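Local coordinates for protein ribokinase (Staphylococcus aureus, PDB 3RY7) that catalyses the magnesium- and ATP-dependent phosphorylation of D-ribose at O-5 and is activated by monovalent cations, at residues K42-A47 / T57-K62; T89-T94 / N116-P121; E122-A127 / I145-S150; V261-K266 / A272-F277. One frame throughout, in Å; residues are numbered along the deposited sequence.

Interaction 1 of 4, residues K42-A47 / T57-K62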
loop_
_atom_site.group_PDB
_atom_site.type_symbol
_atom_site.label_atom_id
_atom_site.label_comp_id
_atom_site.label_asym_id
_atom_site.label_seq_id
_atom_site.Cartn_x
_atom_site.Cartn_y
_atom_site.Cartn_z
ATOM N N LYS A 42 15.969 12.131 2.220
ATOM C CA LYS A 42 16.460 11.797 0.881
ATOM C C LYS A 42 17.556 10.749 0.981
ATOM O O LYS A 42 17.564 9.774 0.221
ATOM C CB LYS A 42 16.955 13.048 0.145
ATOM C CG LYS A 42 15.860 14.056 -0.143
ATOM C CD LYS A 42 16.433 15.320 -0.756
ATOM C CE LYS A 42 15.338 16.271 -1.200
ATOM N NZ LYS A 42 14.446 15.633 -2.222
ATOM N N GLY A 43 18.476 10.933 1.933
ATOM C CA GLY A 43 19.563 9.979 2.107
ATOM C C GLY A 43 19.079 8.594 2.492
ATOM O O GLY A 43 19.493 7.591 1.894
ATOM N N ALA A 44 18.214 8.524 3.504
ATOM C CA ALA A 44 17.639 7.228 3.903
ATOM C C ALA A 44 16.864 6.559 2.744
ATOM O O ALA A 44 17.003 5.365 2.500
ATOM C CB ALA A 44 16.740 7.382 5.143
ATOM N N ASN A 45 16.059 7.346 2.040
ATOM C CA ASN A 45 15.302 6.839 0.899
ATOM C C ASN A 45 16.240 6.257 -0.148
ATOM O O ASN A 45 16.049 5.137 -0.620
ATOM C CB ASN A 45 14.477 7.959 0.250
ATOM C CG ASN A 45 13.284 8.406 1.098
ATOM O OD1 ASN A 45 12.956 7.801 2.120
ATOM N ND2 ASN A 45 12.638 9.479 0.668
ATOM N N GLN A 46 17.267 7.023 -0.513
ATOM C CA GLN A 46 18.152 6.597 -1.591
ATOM C C GLN A 46 18.981 5.405 -1.152
ATOM O O GLN A 46 19.244 4.507 -1.939
ATOM C CB GLN A 46 19.023 7.766 -2.089
ATOM C CG GLN A 46 18.187 8.854 -2.804
ATOM C CD GLN A 46 19.009 10.041 -3.269
ATOM O OE1 GLN A 46 20.235 9.970 -3.318
ATOM N NE2 GLN A 46 18.336 11.137 -3.625
ATOM N N ALA A 47 19.366 5.389 0.122
ATOM C CA ALA A 47 20.142 4.288 0.678
ATOM C C ALA A 47 19.348 2.976 0.653
ATOM O O ALA A 47 19.858 1.937 0.251
ATOM C CB ALA A 47 20.586 4.619 2.100
ATOM N N THR A 57 25.727 -1.571 -0.058
ATOM C CA THR A 57 25.440 -0.224 0.442
ATOM C C THR A 57 25.955 0.114 1.844
ATOM O O THR A 57 25.819 -0.669 2.784
ATOM C CB THR A 57 23.940 0.068 0.417
ATOM O OG1 THR A 57 23.389 -0.378 -0.823
ATOM C CG2 THR A 57 23.680 1.579 0.619
ATOM N N THR A 58 26.528 1.309 1.956
ATOM C CA THR A 58 26.945 1.886 3.223
ATOM C C THR A 58 26.329 3.277 3.287
ATOM O O THR A 58 26.319 4.002 2.287
ATOM C CB THR A 58 28.473 1.993 3.291
ATOM O OG1 THR A 58 29.039 0.689 3.130
ATOM C CG2 THR A 58 28.927 2.579 4.617
ATOM N N PHE A 59 25.782 3.640 4.444
ATOM C CA PHE A 59 25.072 4.912 4.596
ATOM C C PHE A 59 25.725 5.738 5.690
ATOM O O PHE A 59 25.807 5.309 6.836
ATOM C CB PHE A 59 23.595 4.663 4.929
ATOM C CG PHE A 59 22.746 5.907 4.977
ATOM C CD1 PHE A 59 23.068 7.026 4.228
ATOM C CD2 PHE A 59 21.601 5.948 5.761
ATOM C CE1 PHE A 59 22.268 8.166 4.264
ATOM C CE2 PHE A 59 20.805 7.077 5.798
ATOM C CZ PHE A 59 21.131 8.187 5.054
ATOM N N ILE A 60 26.220 6.911 5.311
ATOM C CA ILE A 60 26.801 7.852 6.244
ATOM C C ILE A 60 25.737 8.887 6.528
ATOM O O ILE A 60 25.348 9.656 5.651
ATOM C CB ILE A 60 28.040 8.552 5.666
ATOM C CG1 ILE A 60 29.121 7.542 5.267
ATOM C CG2 ILE A 60 28.610 9.509 6.666
ATOM C CD1 ILE A 60 30.288 8.189 4.499
ATOM N N THR A 61 25.233 8.890 7.754
ATOM C CA THR A 61 24.148 9.787 8.079
ATOM C C THR A 61 24.319 10.172 9.537
ATOM O O THR A 61 25.013 9.484 10.286
ATOM C CB THR A 61 22.782 9.106 7.804
ATOM O OG1 THR A 61 21.729 10.075 7.872
ATOM C CG2 THR A 61 22.529 7.987 8.795
ATOM N N LYS A 62 23.736 11.292 9.931
ATOM C CA LYS A 62 23.878 11.773 11.295
ATOM C C LYS A 62 22.514 12.015 11.923
ATOM O O LYS A 62 21.761 12.883 11.486
ATOM C CB LYS A 62 24.705 13.056 11.328
ATOM C CG LYS A 62 25.237 13.424 12.713
ATOM C CD LYS A 62 26.093 14.686 12.627
ATOM C CE LYS A 62 26.881 14.965 13.915
ATOM N NZ LYS A 62 27.687 16.243 13.770
#
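F59 meets G43, A44 and A47 in a compact example of how a helix is seated on a sheet in the alpha/beta fold of the ribokinase (PfkB) family. Helix 42-47 and strand 57-60 run antiparallel, at 174°, with their axes 9.3 Å apart, and the phenyl ring lies between them. Dispersion forces dominate. With CG anti to the backbone N (chi1 -174°), the ring of F59 leaves the strand toward the helix and lies flat beneath A47. The methyl CB of A47 stands 4.0 Å from the centroid of the F59 ring and 19° off its normal, a CH-pi contact over one face; the opposite face carries CB of T61, two residues further on. At its far end the ring reaches the backbone, because G43 has no side chain there to hold it off. A44 CB adds a looser touch, 4.1 Å from F59 CE2, and T57 CG2 approaches the carbonyl oxygen of A47 at 3.9 Å.

Several polar side chains of the two segments bond outside them. T57 OG1 bonds to A55 and T50, and N45 ND2 and Q46 NE2 both bond to D254, the probable proton acceptor. Residues 42-45 belong to the ribose-binding site, so the contact joins the substrate-binding start of helix 42-52 to strand 56-64 of the large sheet; N45 also bonds to Q292 of the second subunit. The tightest approach is at the ring's outer carbon, with F59 CZ 3.3 Å from both G43 C and A44 N.

Interaction 2 of 4, residues T89-T94 / N116-P121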
loop_
_atom_site.group_PDB
_atom_site.type_symbol
_atom_site.label_atom_id
_atom_site.label_comp_id
_atom_site.label_asym_id
_atom_site.label_seq_id
_atom_site.Cartn_x
_atom_site.Cartn_y
_atom_site.Cartn_z
ATOM N N THR A 89 24.495 12.337 17.603
ATOM C CA THR A 89 24.937 13.546 18.262
ATOM C C THR A 89 23.859 14.067 19.205
ATOM O O THR A 89 22.657 13.920 18.933
ATOM C CB THR A 89 25.252 14.645 17.265
ATOM O OG1 THR A 89 25.744 15.778 17.977
ATOM C CG2 THR A 89 24.009 15.055 16.471
ATOM N N ALA A 90 24.304 14.666 20.309
ATOM C CA ALA A 90 23.407 15.280 21.284
ATOM C C ALA A 90 23.294 16.759 20.972
ATOM O O ALA A 90 22.533 17.473 21.597
ATOM C CB ALA A 90 23.934 15.081 22.694
ATOM N N GLU A 91 24.050 17.199 19.975
ATOM C CA GLU A 91 24.036 18.584 19.526
ATOM C C GLU A 91 22.675 19.027 18.978
ATOM O O GLU A 91 22.319 20.210 19.025
ATOM C CB GLU A 91 25.104 18.770 18.445
ATOM C CG GLU A 91 25.066 20.132 17.716
ATOM C CD GLU A 91 26.266 20.337 16.779
ATOM O OE1 GLU A 91 26.415 21.448 16.217
ATOM O OE2 GLU A 91 27.056 19.380 16.609
ATOM N N ALA A 92 21.930 18.080 18.423
ATOM C CA ALA A 92 20.648 18.396 17.806
ATOM C C ALA A 92 19.775 17.156 17.852
ATOM O O ALA A 92 20.276 16.038 17.945
ATOM C CB ALA A 92 20.836 18.871 16.348
ATOM N N LYS A 93 18.466 17.362 17.796
ATOM C CA LYS A 93 17.552 16.256 17.692
ATOM C C LYS A 93 17.628 15.687 16.275
ATOM O O LYS A 93 18.129 16.337 15.360
ATOM C CB LYS A 93 16.152 16.731 18.047
ATOM C CG LYS A 93 16.051 17.255 19.476
ATOM C CD LYS A 93 14.699 17.894 19.713
ATOM C CE LYS A 93 14.424 18.980 18.670
ATOM N NZ LYS A 93 14.928 20.333 19.085
ATOM N N THR A 94 17.172 14.459 16.104
ATOM C CA THR A 94 17.134 13.866 14.780
ATOM C C THR A 94 16.336 14.739 13.820
ATOM O O THR A 94 15.355 15.376 14.208
ATOM C CB THR A 94 16.545 12.467 14.832
ATOM O OG1 THR A 94 17.346 11.690 15.724
ATOM C CG2 THR A 94 16.538 11.829 13.434
ATOM N N ASN A 116 21.095 16.128 10.877
ATOM C CA ASN A 116 21.561 16.094 9.494
ATOM C C ASN A 116 22.420 17.305 9.151
ATOM O O ASN A 116 23.457 17.172 8.512
ATOM C CB ASN A 116 20.399 16.019 8.491
ATOM C CG ASN A 116 19.555 14.773 8.654
ATOM O OD1 ASN A 116 20.057 13.644 8.630
ATOM N ND2 ASN A 116 18.246 14.970 8.803
ATOM N N MET A 117 21.972 18.476 9.569
ATOM C CA MET A 117 22.665 19.720 9.251
ATOM C C MET A 117 23.777 20.072 10.247
ATOM O O MET A 117 24.315 21.180 10.222
ATOM C CB MET A 117 21.660 20.862 9.096
ATOM C CG MET A 117 20.725 20.648 7.892
ATOM S SD MET A 117 21.665 20.507 6.347
ATOM C CE MET A 117 22.208 22.190 6.139
ATOM N N THR A 118 24.130 19.130 11.117
ATOM C CA THR A 118 25.337 19.313 11.923
ATOM C C THR A 118 26.494 18.440 11.405
ATOM O O THR A 118 27.565 18.397 12.013
ATOM C CB THR A 118 25.086 18.981 13.407
ATOM O OG1 THR A 118 24.943 17.562 13.562
ATOM C CG2 THR A 118 23.826 19.718 13.929
ATOM N N MET A 119 26.279 17.730 10.293
ATOM C CA MET A 119 27.313 16.823 9.810
ATOM C C MET A 119 28.476 17.658 9.307
ATOM O O MET A 119 28.259 18.600 8.556
ATOM C CB MET A 119 26.803 15.915 8.701
ATOM C CG MET A 119 27.802 14.843 8.361
ATOM S SD MET A 119 27.367 13.819 6.944
ATOM C CE MET A 119 26.099 12.759 7.642
ATOM N N THR A 120 29.691 17.320 9.747
ATOM C CA THR A 120 30.898 18.101 9.425
ATOM C C THR A 120 31.894 17.295 8.586
ATOM O O THR A 120 31.798 16.063 8.482
ATOM C CB THR A 120 31.677 18.500 10.699
ATOM O OG1 THR A 120 32.140 17.312 11.343
ATOM C CG2 THR A 120 30.822 19.302 11.662
ATOM N N PRO A 121 32.885 17.983 8.001
ATOM C CA PRO A 121 33.929 17.240 7.275
ATOM C C PRO A 121 34.600 16.186 8.155
ATOM O O PRO A 121 34.929 15.099 7.673
ATOM C CB PRO A 121 34.915 18.330 6.877
ATOM C CG PRO A 121 34.048 19.535 6.699
ATOM C CD PRO A 121 32.941 19.427 7.728
HETATM O O HOH W 1 28.780 19.258 14.420
#
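T89 begins the contact by offering its methyl to T118: T89 CG2 lies 4.0 Å from T118 OG1, the two side chains meeting aslant. Its hydroxyl is turned to its own chain. T89 OG1 accepts from E91 N at 3.0 Å, an ST turn that shapes the bend leading to the next contact residue.

E91 then reaches out from this bend. Its CG is anti to the backbone N (chi1 171°) and the rest of the chain is extended. This carries the carboxylate up to the T118 side chain from the opposite direction, with E91 CD packing 3.8 Å from both CB and CG2 of T118. One water bridges the carboxylate to the backbone of T118, donating to E91 OE2 and to T118 O, 2.8 Å each. That carbonyl also receives K62 NZ, while T118 OG1 bonds to the backbone oxygen of A115, not to the carboxylate.

A92 completes the set with a methyl-to-methyl touch, A92 CB to T118 CG2 at 3.9 Å, and its methyl also rests on Y112.

Segment 89-94 leads from edge strand 87-89 of the large sheet into strand 95-101 of the small four-stranded sheet, the lid of ribokinases, and 116-121 returns from lid strand 107-112 toward helix 121-125. Outgoing and returning connections therefore meet at the surface, beside strand 56-64.

Interaction 3 of 4, residues E122-A127 / I145-S150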
loop_
_atom_site.group_PDB
_atom_site.type_symbol
_atom_site.label_atom_id
_atom_site.label_comp_id
_atom_site.label_asym_id
_atom_site.label_seq_id
_atom_site.Cartn_x
_atom_site.Cartn_y
_atom_site.Cartn_z
ATOM N N GLU A 122 34.771 16.494 9.432
ATOM C CA GLU A 122 35.339 15.507 10.314
ATOM C C GLU A 122 34.499 14.287 10.525
ATOM O O GLU A 122 35.026 13.242 10.606
ATOM C CB GLU A 122 35.879 16.076 11.621
ATOM C CG GLU A 122 35.308 17.337 12.056
ATOM C CD GLU A 122 35.644 18.482 11.191
ATOM O OE1 GLU A 122 36.815 18.794 11.074
ATOM O OE2 GLU A 122 34.745 19.099 10.649
ATOM N N ASP A 123 33.191 14.433 10.549
ATOM C CA ASP A 123 32.296 13.283 10.546
ATOM C C ASP A 123 32.567 12.438 9.316
ATOM O O ASP A 123 32.614 11.215 9.388
ATOM C CB ASP A 123 30.832 13.739 10.549
ATOM C CG ASP A 123 30.408 14.322 11.888
ATOM O OD1 ASP A 123 30.869 13.804 12.942
ATOM O OD2 ASP A 123 29.634 15.300 11.887
ATOM N N VAL A 124 32.743 13.105 8.183
ATOM C CA VAL A 124 32.974 12.420 6.920
ATOM C C VAL A 124 34.344 11.743 6.864
ATOM O O VAL A 124 34.443 10.575 6.498
ATOM C CB VAL A 124 32.835 13.392 5.737
ATOM C CG1 VAL A 124 33.210 12.686 4.416
ATOM C CG2 VAL A 124 31.404 13.964 5.679
ATOM N N ILE A 125 35.396 12.483 7.212
ATOM C CA ILE A 125 36.769 11.941 7.211
ATOM C C ILE A 125 36.767 10.671 8.026
ATOM O O ILE A 125 37.337 9.646 7.643
ATOM C CB ILE A 125 37.758 12.914 7.853
ATOM C CG1 ILE A 125 38.348 13.841 6.799
ATOM C CG2 ILE A 125 38.895 12.152 8.525
ATOM C CD1 ILE A 125 37.338 14.382 5.830
ATOM N N ASN A 126 36.079 10.745 9.155
ATOM C CA ASN A 126 35.935 9.605 10.031
ATOM C C ASN A 126 35.451 8.351 9.306
ATOM O O ASN A 126 35.745 7.241 9.734
ATOM C CB ASN A 126 34.983 9.964 11.172
ATOM C CG ASN A 126 35.459 9.448 12.505
ATOM O OD1 ASN A 126 36.165 10.151 13.234
ATOM N ND2 ASN A 126 35.081 8.212 12.833
ATOM N N ALA A 127 34.717 8.525 8.209
ATOM C CA ALA A 127 34.135 7.386 7.497
ATOM C C ALA A 127 34.849 7.051 6.186
ATOM O O ALA A 127 34.318 6.316 5.362
ATOM C CB ALA A 127 32.664 7.648 7.233
ATOM N N ILE A 145 26.829 21.387 2.761
ATOM C CA ILE A 145 27.752 21.428 1.632
ATOM C C ILE A 145 29.224 21.110 1.987
ATOM O O ILE A 145 29.853 20.310 1.294
ATOM C CB ILE A 145 27.593 22.755 0.856
ATOM C CG1 ILE A 145 26.319 22.682 -0.002
ATOM C CG2 ILE A 145 28.842 23.059 -0.006
ATOM C CD1 ILE A 145 25.819 24.025 -0.471
ATOM N N PRO A 146 29.767 21.705 3.080
ATOM C CA PRO A 146 31.167 21.382 3.427
ATOM C C PRO A 146 31.366 19.886 3.729
ATOM O O PRO A 146 32.423 19.341 3.428
ATOM C CB PRO A 146 31.456 22.253 4.666
ATOM C CG PRO A 146 30.451 23.371 4.594
ATOM C CD PRO A 146 29.202 22.744 3.960
ATOM N N ALA A 147 30.358 19.214 4.275
ATOM C CA ALA A 147 30.475 17.772 4.441
ATOM C C ALA A 147 30.521 17.054 3.089
ATOM O O ALA A 147 31.266 16.080 2.918
ATOM C CB ALA A 147 29.327 17.211 5.295
ATOM N N ILE A 148 29.693 17.508 2.152
ATOM C CA ILE A 148 29.645 16.879 0.839
ATOM C C ILE A 148 30.971 17.113 0.083
ATOM O O ILE A 148 31.520 16.195 -0.517
ATOM C CB ILE A 148 28.448 17.378 0.001
ATOM C CG1 ILE A 148 27.103 17.058 0.692
ATOM C CG2 ILE A 148 28.477 16.724 -1.396
ATOM C CD1 ILE A 148 25.936 17.738 0.043
ATOM N N ILE A 149 31.481 18.339 0.142
ATOM C CA ILE A 149 32.767 18.666 -0.486
ATOM C C ILE A 149 33.860 17.721 0.013
ATOM O O ILE A 149 34.644 17.161 -0.766
ATOM C CB ILE A 149 33.162 20.125 -0.224
ATOM C CG1 ILE A 149 32.282 21.066 -1.045
ATOM C CG2 ILE A 149 34.627 20.357 -0.579
ATOM C CD1 ILE A 149 32.473 22.537 -0.681
ATOM N N SER A 150 33.879 17.490 1.319
ATOM C CA SER A 150 34.939 16.673 1.886
ATOM C C SER A 150 34.838 15.201 1.442
ATOM O O SER A 150 35.861 14.538 1.187
ATOM C CB SER A 150 34.966 16.828 3.410
ATOM O OG SER A 150 34.889 15.564 4.032
#
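V124 and I125 meet A147 and S150 through branched and small side chains, with no ring, carboxylate or side-chain amide at the interface; the planar group that is touched is the peptide carbonyl of A147. The methyl V124 CG2 comes to A147 O obliquely at 3.5 Å, from above the peptide plane rather than within it, and also touches the A147 methyl, CG2 to CB 3.9 Å. The other branch of V124 is turned to the next helical step. With CG1 anti to the backbone N (chi1 175°), V124 straddles the surface between A147 and S150.

The setting is a packing of two helices in the alpha/beta fold: helix 121-125, which follows the return from the lid, lies against helix 145-157, which follows strand 136-140 of the large sheet. V124 also reaches A151, and I125 reaches I154, which carries the contact one turn further along helix 145-157.

I125 approaches S150 from the more exposed side. As modelled, S150 OG lies 3.4 Å from V124 CG1 and 3.3 Å from I125 CD1, buried among methyls and without a partner anywhere in the model. Both distances are doubtful, since chi1 of S150 (126°) and of I125 (-91°) fall away from the staggered positions. I148, pointing away from this contact, and I149 pack on L176 of helix 174-177.

Interaction 4 of 4, residues V261-K266 / A272-F277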
loop_
_atom_site.group_PDB
_atom_site.type_symbol
_atom_site.label_atom_id
_atom_site.label_comp_id
_atom_site.label_asym_id
_atom_site.label_seq_id
_atom_site.Cartn_x
_atom_site.Cartn_y
_atom_site.Cartn_z
ATOM N N VAL A 261 21.868 4.422 -9.839
ATOM C CA VAL A 261 23.231 4.165 -9.379
ATOM C C VAL A 261 23.545 2.670 -9.184
ATOM O O VAL A 261 24.675 2.235 -9.440
ATOM C CB VAL A 261 23.544 4.965 -8.093
ATOM C CG1 VAL A 261 24.893 4.571 -7.535
ATOM C CG2 VAL A 261 23.504 6.445 -8.395
ATOM N N SER A 262 22.559 1.884 -8.742
ATOM C CA SER A 262 22.762 0.440 -8.573
ATOM C C SER A 262 23.098 -0.254 -9.907
ATOM O O SER A 262 23.805 -1.265 -9.947
ATOM C CB SER A 262 21.513 -0.214 -7.954
ATOM O OG SER A 262 20.421 -0.262 -8.871
ATOM N N ARG A 263 22.594 0.322 -10.991
ATOM C CA ARG A 263 22.637 -0.295 -12.308
ATOM C C ARG A 263 23.784 0.245 -13.182
ATOM O O ARG A 263 24.243 -0.436 -14.104
ATOM C CB ARG A 263 21.281 -0.082 -12.996
ATOM C CG ARG A 263 21.210 -0.503 -14.454
ATOM C CD ARG A 263 21.691 -1.933 -14.633
ATOM N NE ARG A 263 20.832 -2.899 -13.958
ATOM C CZ ARG A 263 19.859 -3.580 -14.562
ATOM N NH1 ARG A 263 19.613 -3.394 -15.859
ATOM N NH2 ARG A 263 19.135 -4.453 -13.864
ATOM N N LEU A 264 24.249 1.457 -12.880
ATOM C CA LEU A 264 25.285 2.118 -13.679
ATOM C C LEU A 264 26.602 1.364 -13.649
ATOM O O LEU A 264 27.118 1.050 -12.574
ATOM C CB LEU A 264 25.548 3.525 -13.153
ATOM C CG LEU A 264 25.523 4.677 -14.154
ATOM C CD1 LEU A 264 26.343 5.835 -13.618
ATOM C CD2 LEU A 264 26.000 4.266 -15.540
ATOM N N ASN A 265 27.155 1.080 -14.824
ATOM C CA ASN A 265 28.504 0.521 -14.894
ATOM C C ASN A 265 29.505 1.617 -14.574
ATOM O O ASN A 265 29.224 2.799 -14.797
ATOM C CB ASN A 265 28.788 -0.068 -16.281
ATOM C CG ASN A 265 28.015 -1.343 -16.541
ATOM O OD1 ASN A 265 27.543 -2.001 -15.606
ATOM N ND2 ASN A 265 27.885 -1.709 -17.815
ATOM N N LYS A 266 30.664 1.244 -14.044
ATOM C CA LYS A 266 31.679 2.244 -13.726
ATOM C C LYS A 266 32.046 3.055 -14.962
ATOM O O LYS A 266 32.211 4.271 -14.893
ATOM C CB LYS A 266 32.924 1.587 -13.138
ATOM C CG LYS A 266 33.190 1.890 -11.663
ATOM C CD LYS A 266 33.493 3.368 -11.385
ATOM C CE LYS A 266 34.636 3.490 -10.364
ATOM N NZ LYS A 266 34.828 4.897 -9.912
ATOM N N ALA A 272 21.673 4.906 -20.694
ATOM C CA ALA A 272 20.255 4.761 -21.032
ATOM C C ALA A 272 19.598 3.532 -20.372
ATOM O O ALA A 272 18.457 3.604 -19.928
ATOM C CB ALA A 272 20.054 4.741 -22.557
ATOM N N ASP A 273 20.322 2.418 -20.316
ATOM C CA ASP A 273 19.824 1.220 -19.640
ATOM C C ASP A 273 19.624 1.462 -18.137
ATOM O O ASP A 273 18.593 1.081 -17.556
ATOM C CB ASP A 273 20.787 0.051 -19.869
ATOM C CG ASP A 273 20.574 -1.091 -18.884
ATOM O OD1 ASP A 273 21.579 -1.513 -18.275
ATOM O OD2 ASP A 273 19.418 -1.561 -18.709
ATOM N N ALA A 274 20.615 2.094 -17.510
ATOM C CA ALA A 274 20.534 2.421 -16.094
ATOM C C ALA A 274 19.386 3.392 -15.827
ATOM O O ALA A 274 18.685 3.272 -14.831
ATOM C CB ALA A 274 21.881 2.999 -15.589
ATOM N N ILE A 275 19.188 4.350 -16.719
ATOM C CA ILE A 275 18.091 5.299 -16.567
ATOM C C ILE A 275 16.718 4.626 -16.730
ATOM O O ILE A 275 15.735 5.009 -16.073
ATOM C CB ILE A 275 18.243 6.480 -17.538
ATOM C CG1 ILE A 275 19.445 7.340 -17.110
ATOM C CG2 ILE A 275 16.958 7.300 -17.596
ATOM C CD1 ILE A 275 19.675 8.550 -17.979
ATOM N N ASP A 276 16.673 3.613 -17.596
ATOM C CA ASP A 276 15.472 2.816 -17.806
ATOM C C ASP A 276 15.109 2.051 -16.535
ATOM O O ASP A 276 13.980 2.129 -16.039
ATOM C CB ASP A 276 15.687 1.824 -18.949
ATOM C CG ASP A 276 14.472 0.945 -19.183
ATOM O OD1 ASP A 276 14.542 -0.282 -18.928
ATOM O OD2 ASP A 276 13.440 1.505 -19.597
ATOM N N PHE A 277 16.083 1.302 -16.030
ATOM C CA PHE A 277 15.952 0.576 -14.775
ATOM C C PHE A 277 15.546 1.481 -13.607
ATOM O O PHE A 277 14.728 1.093 -12.774
ATOM C CB PHE A 277 17.264 -0.111 -14.451
ATOM C CG PHE A 277 17.228 -0.942 -13.200
ATOM C CD1 PHE A 277 16.875 -2.288 -13.254
ATOM C CD2 PHE A 277 17.576 -0.393 -11.972
ATOM C CE1 PHE A 277 16.855 -3.072 -12.103
ATOM C CE2 PHE A 277 17.559 -1.168 -10.816
ATOM C CZ PHE A 277 17.200 -2.513 -10.886
#
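R263, the last residue of helix 252-263, curls over A274 and F277 in an alpha-alpha hairpin, two consecutive helices joined by a short loop, within the alpha/beta fold of the PfkB family; the second arm is helix 271-283. The conformation of this arginine sets the contact. CG stands anti to the backbone N and lies on the helix backbone, 3.4 Å from A274 CA, and the chain then bends twice, at chi2 (52°) and chi3. The double bend brings the guanidinium over the face of the F277 ring. The two planes are 33° apart, and the contact is an off-centre cation-pi interaction, R263 CZ to the F277 ring centroid 4.1 Å.

D273 comes to the edge of the same guanidinium, near its plane, but with the carboxylate plane turned 41° from it. The two side chains cross at about a right angle, and the salt bridge is long, R263 NH1 to D273 OD2 3.4 Å. The guanidinium thus meets two groups a turn apart on helix 271-283, and the positive charge of R263 may be partly balanced here.

Smaller contacts complete the hairpin. L264, just past the helix end, lays CG 4.3 Å from A274 CB. S262 turns its hydroxyl back to the carbonyl of A259, and its OG is 3.6 Å from F277 CE2. F277 itself also packs on V301 of the second subunit; its side chain is about 7 Å from that of N279, assigned to the ATP site. At the ring's near rim, R263 NH2 sits 3.2 Å from both CD1 and CE1 of F277.

Followed from the N terminus, the four contacts come in series: each closes before the next opens, so none nest or cross. Interaction 1 closes the short helix-to-strand connection of the substrate-binding region. Interaction 2 closes the excursion through lid strands 95-101 and 107-112, and interaction 3 the passage through helix 128-132 and strand 136-140. Interaction 4 closes the short loop between helices 252-263 and 271-283. The first three adjoin one another, joining helix 42-52, the lid connections and helices 121-125 and 145-157 round strand 56-64; K62 reaches both 116-121 and 122-127, with a salt bridge to D123. Interaction 4 stands apart, its nearest atoms about 7 Å from interaction 1 and about 17 Å from interaction 2.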